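Local coordinates for type III pantothenate kinase (Campylobacter jejuni, PDB 2NRH), which probably phosphorylates pantothenate with ATP in the first step of coenzyme A biosynthesis, working as a homodimer that depends on a monovalent cation, at the interface of chains A and B. Coordinates in Å, arbitrary orientation; residue numbers count along the deposited sequence, not the author numbering. Chains: chain A/B, Transcriptional activator, putative, Baf family.

The interface of chains A and B. Residues chain A 113, 117-118, 120-121; chain B 113, 117-118, 121.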
loop_
_atom_site.group_PDB
_atom_site.type_symbol
_atom_site.label_atom_id
_atom_site.label_comp_id
_atom_site.label_asym_id
_atom_site.label_seq_id
_atom_site.Cartn_x
_atom_site.Cartn_y
_atom_site.Cartn_z
ATOM N N PRO A 113 1.613 6.102 0.407
ATOM C CA PRO A 113 3.072 6.103 0.495
ATOM C C PRO A 113 3.704 6.245 -0.901
ATOM O O PRO A 113 3.110 5.833 -1.897
ATOM C CB PRO A 113 3.413 4.725 1.078
ATOM C CG PRO A 113 2.090 4.013 1.377
ATOM C CD PRO A 113 1.003 4.779 0.697
ATOM N N ASN A 117 8.718 3.874 -0.518
ATOM C CA ASN A 117 8.314 3.495 0.816
ATOM C C ASN A 117 7.467 2.228 0.804
ATOM O O ASN A 117 7.521 1.428 1.764
ATOM C CB ASN A 117 7.675 4.665 1.524
ATOM C CG ASN A 117 8.707 5.657 1.977
ATOM O OD1 ASN A 117 9.648 5.276 2.672
ATOM N ND2 ASN A 117 8.591 6.924 1.546
ATOM N N TYR A 118 6.745 2.003 -0.306
ATOM C CA TYR A 118 6.245 0.627 -0.576
ATOM C C TYR A 118 7.371 -0.402 -0.639
ATOM O O TYR A 118 7.217 -1.480 -0.110
ATOM C CB TYR A 118 5.483 0.520 -1.875
ATOM C CG TYR A 118 4.073 1.021 -1.812
ATOM C CD1 TYR A 118 3.026 0.226 -1.296
ATOM C CD2 TYR A 118 3.785 2.295 -2.287
ATOM C CE1 TYR A 118 1.743 0.700 -1.263
ATOM C CE2 TYR A 118 2.499 2.775 -2.285
ATOM C CZ TYR A 118 1.501 2.000 -1.773
ATOM O OH TYR A 118 0.284 2.592 -1.824
ATOM N N LYS A 120 10.344 -0.331 0.871
ATOM C CA LYS A 120 10.813 -0.442 2.255
ATOM C C LYS A 120 9.968 -1.379 3.134
ATOM O O LYS A 120 10.543 -2.194 3.828
ATOM C CB LYS A 120 10.892 0.952 2.860
ATOM C CG LYS A 120 11.919 1.137 3.960
ATOM C CD LYS A 120 12.018 2.598 4.375
ATOM C CE LYS A 120 12.922 3.386 3.444
ATOM N NZ LYS A 120 12.499 4.854 3.428
ATOM N N ILE A 121 8.635 -1.304 3.114
ATOM C CA ILE A 121 7.859 -2.318 3.856
ATOM C C ILE A 121 8.154 -3.755 3.392
ATOM O O ILE A 121 8.357 -4.667 4.185
ATOM C CB ILE A 121 6.297 -2.083 4.007
ATOM C CG1 ILE A 121 5.730 -1.125 2.964
ATOM C CG2 ILE A 121 5.938 -1.682 5.534
ATOM C CD1 ILE A 121 4.383 -0.411 3.368
ATOM N N PRO B 113 0.528 -4.361 0.952
ATOM C CA PRO B 113 0.775 -4.454 2.416
ATOM C C PRO B 113 -0.511 -4.717 3.214
ATOM O O PRO B 113 -1.623 -4.321 2.777
ATOM C CB PRO B 113 1.356 -3.053 2.790
ATOM C CG PRO B 113 1.782 -2.428 1.489
ATOM C CD PRO B 113 0.730 -2.986 0.473
ATOM N N ASN B 117 0.650 -2.488 8.434
ATOM C CA ASN B 117 1.893 -2.059 7.768
ATOM C C ASN B 117 1.787 -0.735 7.044
ATOM O O ASN B 117 2.717 0.014 7.099
ATOM C CB ASN B 117 2.460 -3.142 6.867
ATOM C CG ASN B 117 3.321 -4.119 7.650
ATOM O OD1 ASN B 117 3.706 -3.864 8.820
ATOM N ND2 ASN B 117 3.628 -5.239 7.024
ATOM N N TYR B 118 0.642 -0.467 6.400
ATOM C CA TYR B 118 0.333 0.869 5.842
ATOM C C TYR B 118 0.466 1.946 6.931
ATOM O O TYR B 118 1.085 2.964 6.689
ATOM C CB TYR B 118 -1.097 0.928 5.289
ATOM C CG TYR B 118 -1.286 0.421 3.882
ATOM C CD1 TYR B 118 -0.853 1.174 2.767
ATOM C CD2 TYR B 118 -1.982 -0.780 3.637
ATOM C CE1 TYR B 118 -1.066 0.696 1.443
ATOM C CE2 TYR B 118 -2.210 -1.250 2.293
ATOM C CZ TYR B 118 -1.750 -0.493 1.216
ATOM O OH TYR B 118 -1.988 -0.935 -0.118
ATOM N N ILE B 121 4.213 2.529 7.715
ATOM C CA ILE B 121 4.991 3.288 6.734
ATOM C C ILE B 121 4.620 4.768 6.708
ATOM O O ILE B 121 5.495 5.585 6.524
ATOM C CB ILE B 121 5.109 2.629 5.314
ATOM C CG1 ILE B 121 6.300 3.228 4.511
ATOM C CG2 ILE B 121 3.796 2.739 4.534
ATOM C CD1 ILE B 121 7.804 2.616 4.774
#
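A:Ile121 and B:Ile121 meet near the two-fold axis of the kinase dimer and illustrate how a symmetric interface brings equivalent residues of two subunits together. The tightest carbon pair lies here: the CD1 methyl of A:Ile121 is modelled 3.4 Å from the branch methyl CG2 of B:Ile121, and the two side chains cross obliquely. The same CD1 lies 3.8 Å from CG of B:Pro113, between that ring and the opposing isoleucine. B:Ile121 turns CG1 anti to its backbone N (chi1 -161°), which sends this longer branch over A:Asn117, where CG1 packs 3.6 Å from CB. At the end of that branch CD1 reaches to 3.2 Å from the backbone O of A:Asn117, while CG2 also faces CG of A:Pro113. A:Ile121 is modelled differently, with a nearly eclipsed chi1 of 21°; this pose is strained and may be uncertain, so little should rest on its short contact. Its CG2 passes CB of B:Asn117 at 4.0 Å, the two side chains running in opposite directions.

Beside this core lies a second, moderately packed part. CE1 of A:Tyr118 comes within 3.9 Å of CE1 of B:Tyr118, the two ring planes standing nearly perpendicular, so the rings do not stack. CD1 of A:Tyr118 also packs on CG of B:Pro113, the side chains meeting at about a right angle. Each tyrosine ring has a proline of its own chain over one face, which should limit its tilting.

The loose side belongs to A:Lys120 and the outer end of A:Asn117. The lysine brings little more than CB to the partner; its chain bends at chi3 (-83°) and its terminal amine NZ hydrogen-bonds OD1 of A:Asn117 at 3.0 Å, tying together two residues of one helical turn that flank B:Ile121.

In the fold, the patch combines helix 115-125 of each subunit with the strand-end proline just before it, and its centre lies about 17 Å from the predicted catalytic base A:Asp76, so its direct role is probably in dimer assembly.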